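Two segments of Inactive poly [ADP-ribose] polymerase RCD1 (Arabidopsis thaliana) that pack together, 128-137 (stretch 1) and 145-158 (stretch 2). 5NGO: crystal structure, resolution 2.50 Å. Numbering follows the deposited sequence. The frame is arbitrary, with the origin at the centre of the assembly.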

# COMPACT_ATOMS: atom_id res chain seq x y z
N VAL A 128 -0.73 -6.38 1.60
CA VAL A 128 -2.10 -6.04 1.97
C VAL A 128 -2.93 -7.31 1.96
O VAL A 128 -2.92 -8.07 0.98
N ILE A 129 -3.67 -7.52 3.05
CA ILE A 129 -4.66 -8.59 3.14
C ILE A 129 -5.95 -8.04 2.56
O ILE A 129 -6.68 -7.30 3.22
N MET A 130 -6.23 -8.42 1.32
CA MET A 130 -7.42 -7.93 0.64
C MET A 130 -8.64 -8.80 0.94
O MET A 130 -9.76 -8.30 0.86
N GLY A 131 -8.42 -10.07 1.28
CA GLY A 131 -9.50 -11.01 1.58
C GLY A 131 -10.50 -11.12 0.45
O GLY A 131 -10.12 -11.14 -0.72
N ASN A 132 -11.78 -11.18 0.82
CA ASN A 132 -12.88 -11.11 -0.15
C ASN A 132 -13.08 -9.69 -0.60
O ASN A 132 -13.66 -8.87 0.13
N MET A 133 -12.64 -9.39 -1.81
CA MET A 133 -12.62 -8.02 -2.30
C MET A 133 -14.00 -7.52 -2.69
O MET A 133 -14.72 -8.19 -3.42
N GLU A 134 -14.36 -6.33 -2.20
CA GLU A 134 -15.57 -5.64 -2.63
C GLU A 134 -15.25 -4.78 -3.86
O GLU A 134 -14.34 -3.94 -3.82
N LEU A 135 -16.00 -4.98 -4.94
CA LEU A 135 -15.97 -4.08 -6.09
C LEU A 135 -16.69 -2.80 -5.66
O LEU A 135 -17.88 -2.88 -5.30
N LEU A 136 -15.99 -1.67 -5.64
CA LEU A 136 -16.56 -0.44 -5.12
C LEU A 136 -17.42 0.32 -6.13
O LEU A 136 -16.99 0.61 -7.25
N ARG A 137 -18.60 0.68 -5.65
CA ARG A 137 -19.66 1.28 -6.46
C ARG A 137 -19.60 2.81 -6.51
O ARG A 137 -20.50 3.44 -7.07
N SER A 145 -16.60 -1.74 5.10
CA SER A 145 -17.09 -2.80 4.25
C SER A 145 -18.59 -2.67 3.95
O SER A 145 -19.40 -2.56 4.85
N GLY A 146 -18.93 -2.69 2.67
CA GLY A 146 -20.32 -2.76 2.22
C GLY A 146 -21.13 -3.96 2.73
O GLY A 146 -22.35 -3.92 2.69
N GLY A 147 -20.46 -5.02 3.17
CA GLY A 147 -21.10 -6.13 3.87
C GLY A 147 -20.12 -7.03 4.62
O GLY A 147 -18.92 -7.01 4.35
N GLU A 148 -20.67 -7.84 5.51
CA GLU A 148 -19.92 -8.83 6.31
C GLU A 148 -19.17 -9.86 5.46
O GLU A 148 -18.19 -10.43 5.92
N GLU A 149 -19.65 -10.13 4.25
CA GLU A 149 -18.98 -11.05 3.33
C GLU A 149 -17.67 -10.48 2.72
O GLU A 149 -16.84 -11.25 2.24
N TYR A 150 -17.52 -9.14 2.73
CA TYR A 150 -16.37 -8.46 2.14
C TYR A 150 -15.37 -7.91 3.19
O TYR A 150 -15.76 -7.53 4.29
N ASP A 151 -14.09 -7.86 2.81
CA ASP A 151 -13.03 -7.33 3.66
C ASP A 151 -12.65 -5.91 3.22
O ASP A 151 -13.17 -4.95 3.78
N ASN A 152 -11.77 -5.77 2.22
CA ASN A 152 -11.31 -4.45 1.74
C ASN A 152 -11.79 -4.23 0.30
O ASN A 152 -12.29 -5.16 -0.34
N GLY A 153 -11.68 -3.00 -0.20
CA GLY A 153 -12.31 -2.59 -1.46
C GLY A 153 -11.36 -2.45 -2.63
O GLY A 153 -10.16 -2.22 -2.45
N VAL A 154 -11.88 -2.64 -3.86
CA VAL A 154 -11.13 -2.47 -5.09
C VAL A 154 -11.95 -1.81 -6.20
O VAL A 154 -13.17 -1.96 -6.22
N ASP A 155 -11.28 -1.09 -7.10
CA ASP A 155 -11.99 -0.36 -8.18
C ASP A 155 -12.36 -1.21 -9.41
O ASP A 155 -13.35 -0.93 -10.08
N ASP A 156 -11.56 -2.23 -9.70
CA ASP A 156 -11.79 -3.14 -10.83
C ASP A 156 -11.29 -4.52 -10.42
O ASP A 156 -10.17 -4.65 -9.95
N ILE A 157 -12.12 -5.54 -10.56
CA ILE A 157 -11.78 -6.91 -10.09
C ILE A 157 -10.71 -7.58 -10.97
O ILE A 157 -9.84 -8.29 -10.45
N GLU A 158 -10.75 -7.32 -12.27
CA GLU A 158 -9.95 -8.02 -13.26
C GLU A 158 -8.57 -7.39 -13.41
O GLU A 158 -7.55 -8.09 -13.33

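The two stretches run parallel where they pair, Glu134 bridging to Gly153 and Leu135 to Val154, and the backbone hydrogen bonds define the register in which the side chains are placed. Four near-linear hydrogen bonds alternate from stretch to stretch: Asp151 N to Asn132 O (2.9 Å, 172° at the hydrogen), Glu134 N to Asn152 O (3.0 Å, 169°), Val154 N to Glu134 O (2.8 Å, 160°) and Leu136 N to Val154 O (2.9 Å, 164°). The acceptors are also approached by carbon donors, as where Met133 CA lies 3.5 Å from Asn152 O.

Side chains extend this ladder at its start. Asp151 (chi1 m) points toward stretch 1, and its OD2 accepts from Asn132 N at 2.9 Å and 155°. Together with Asp151 N to Asn132 O, this bond satisfies both backbone polar atoms of Asn132 through a single residue. Gly131 leaves room for the carboxylate: its CA is 3.3 Å from Asp151 OD2, and an ideal CB would fall 2.0 Å from that oxygen. Asn152 (m) projects sideways and sends ND2 to Ile129 O; the 2.7 Å distance is short, but the 130° angle marks the bond as weak. Its OD1 is satisfied elsewhere in the structure.

Glu134 reaches furthest for a polar partner. With chi1 and chi2 both t, the chain is extended, and OE2 accepts from Gly146 N at 2.7 Å and 151°. Both carboxylate oxygens have further partners elsewhere in the structure. The absence of a side chain at Gly146 matters here, since an ideal CB would lie 2.2 Å from Glu134 OE1. On the way, Glu134 CB sits over one face of the Tyr150 ring (m), 4.1 Å from the centroid and 26° off the normal, a CH-pi contact. Asn132 O lies at the edge of that ring. Asn132 itself (m) points toward stretch 2, its CB 3.2 Å from Glu149 O; its OD1, 3.4 Å from the same oxygen, gains no bond there because both atoms are acceptors.

Apolar contacts fill the remainder. Met133 (m, t, p) starts away from stretch 2, yet its end returns, bringing CE to 3.0 Å from Val154 CB, a tight approach. Val154 (p) and Leu135 (t, p) lie on the same face of the sheet; Leu135 CD2 is 3.9 Å from Ile157 CG2. Met130 (m, m, m) likewise curls back, with CE 3.6 Å from Asn152 CB. Leu136 CD1 rests 3.5 Å from Gly153 CA, where an ideal CB would come within 2.5 Å of that methyl.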

# COMPACT_ATOMS: atom_id res chain seq x y z
CB VAL A 128 -2.74 -5.03 1.01
CG1 VAL A 128 -4.10 -4.60 1.51
CG2 VAL A 128 -1.82 -3.83 0.80
CB ILE A 129 -4.88 -9.03 4.59
CG1 ILE A 129 -3.57 -9.59 5.18
CG2 ILE A 129 -5.99 -10.07 4.68
CD1 ILE A 129 -3.58 -9.67 6.70
CB MET A 130 -7.17 -7.85 -0.87
CG MET A 130 -6.27 -6.68 -1.26
SD MET A 130 -6.83 -5.07 -0.72
CE MET A 130 -8.44 -4.94 -1.43
CB ASN A 132 -14.19 -11.61 0.47
CG ASN A 132 -14.26 -13.09 0.52
OD1 ASN A 132 -14.55 -13.66 1.53
ND2 ASN A 132 -14.02 -13.73 -0.62
CB MET A 133 -11.68 -7.90 -3.51
CG MET A 133 -10.25 -8.27 -3.18
SD MET A 133 -9.11 -8.00 -4.51
CE MET A 133 -9.05 -6.28 -4.61
CB GLU A 134 -16.09 -4.74 -1.51
CG GLU A 134 -17.43 -4.11 -1.77
CD GLU A 134 -17.93 -3.21 -0.64
OE1 GLU A 134 -18.83 -2.38 -0.90
OE2 GLU A 134 -17.41 -3.30 0.50
CB LEU A 135 -16.66 -4.71 -7.31
CG LEU A 135 -16.76 -3.97 -8.66
CD1 LEU A 135 -15.49 -3.17 -8.96
CD2 LEU A 135 -17.16 -4.91 -9.81
CB LEU A 136 -15.47 0.49 -4.59
CG LEU A 136 -14.98 0.43 -3.14
CD1 LEU A 136 -15.20 -0.90 -2.42
CD2 LEU A 136 -13.53 0.84 -3.01
CB ARG A 137 -21.05 0.85 -5.93
CG ARG A 137 -21.28 -0.64 -5.67
CD ARG A 137 -21.96 -1.44 -6.79
NE ARG A 137 -23.21 -0.81 -7.25
CZ ARG A 137 -23.65 -0.76 -8.51
NH1 ARG A 137 -22.97 -1.28 -9.53
NH2 ARG A 137 -24.82 -0.15 -8.76
CB SER A 145 -16.85 -4.14 4.94
OG SER A 145 -17.17 -5.21 4.07
CB GLU A 148 -20.91 -9.56 7.23
CG GLU A 148 -20.31 -10.43 8.34
CD GLU A 148 -21.35 -10.89 9.34
OE1 GLU A 148 -22.18 -10.05 9.78
OE2 GLU A 148 -21.35 -12.08 9.73
CB GLU A 149 -19.94 -11.52 2.22
CG GLU A 149 -20.32 -10.49 1.14
CD GLU A 149 -21.61 -9.74 1.41
OE1 GLU A 149 -21.94 -9.43 2.58
OE2 GLU A 149 -22.30 -9.41 0.42
CB TYR A 150 -16.83 -7.28 1.26
CG TYR A 150 -17.71 -7.65 0.07
CD1 TYR A 150 -17.27 -8.54 -0.91
CD2 TYR A 150 -18.97 -7.05 -0.10
CE1 TYR A 150 -18.07 -8.87 -2.00
CE2 TYR A 150 -19.78 -7.36 -1.19
CZ TYR A 150 -19.32 -8.27 -2.13
OH TYR A 150 -20.12 -8.57 -3.21
CB ASP A 151 -11.86 -8.31 3.68
CG ASP A 151 -12.23 -9.64 4.31
OD1 ASP A 151 -12.69 -9.65 5.47
OD2 ASP A 151 -12.09 -10.69 3.65
CB ASN A 152 -9.78 -4.35 1.88
CG ASN A 152 -9.33 -4.33 3.35
OD1 ASN A 152 -9.82 -3.56 4.16
ND2 ASN A 152 -8.40 -5.21 3.70
CB VAL A 154 -10.59 -3.83 -5.57
CG1 VAL A 154 -11.70 -4.87 -5.87
CG2 VAL A 154 -9.59 -3.68 -6.72
CB ASP A 155 -11.21 0.89 -8.61
CG ASP A 155 -9.83 0.60 -9.21
OD1 ASP A 155 -9.35 -0.56 -9.20
OD2 ASP A 155 -9.20 1.57 -9.67
CB ASP A 156 -11.01 -2.64 -12.05
CG ASP A 156 -11.35 -3.39 -13.33
OD1 ASP A 156 -12.34 -3.02 -13.97
OD2 ASP A 156 -10.60 -4.33 -13.70
CB ILE A 157 -13.06 -7.80 -10.01
CG1 ILE A 157 -13.60 -8.06 -11.44
CG2 ILE A 157 -14.03 -7.17 -9.03
CD1 ILE A 157 -15.11 -8.02 -11.62
CB GLU A 158 -10.68 -8.03 -14.59
CG GLU A 158 -10.10 -9.04 -15.59
CD GLU A 158 -9.88 -8.49 -17.00
OE1 GLU A 158 -10.47 -7.45 -17.38
OE2 GLU A 158 -9.11 -9.13 -17.75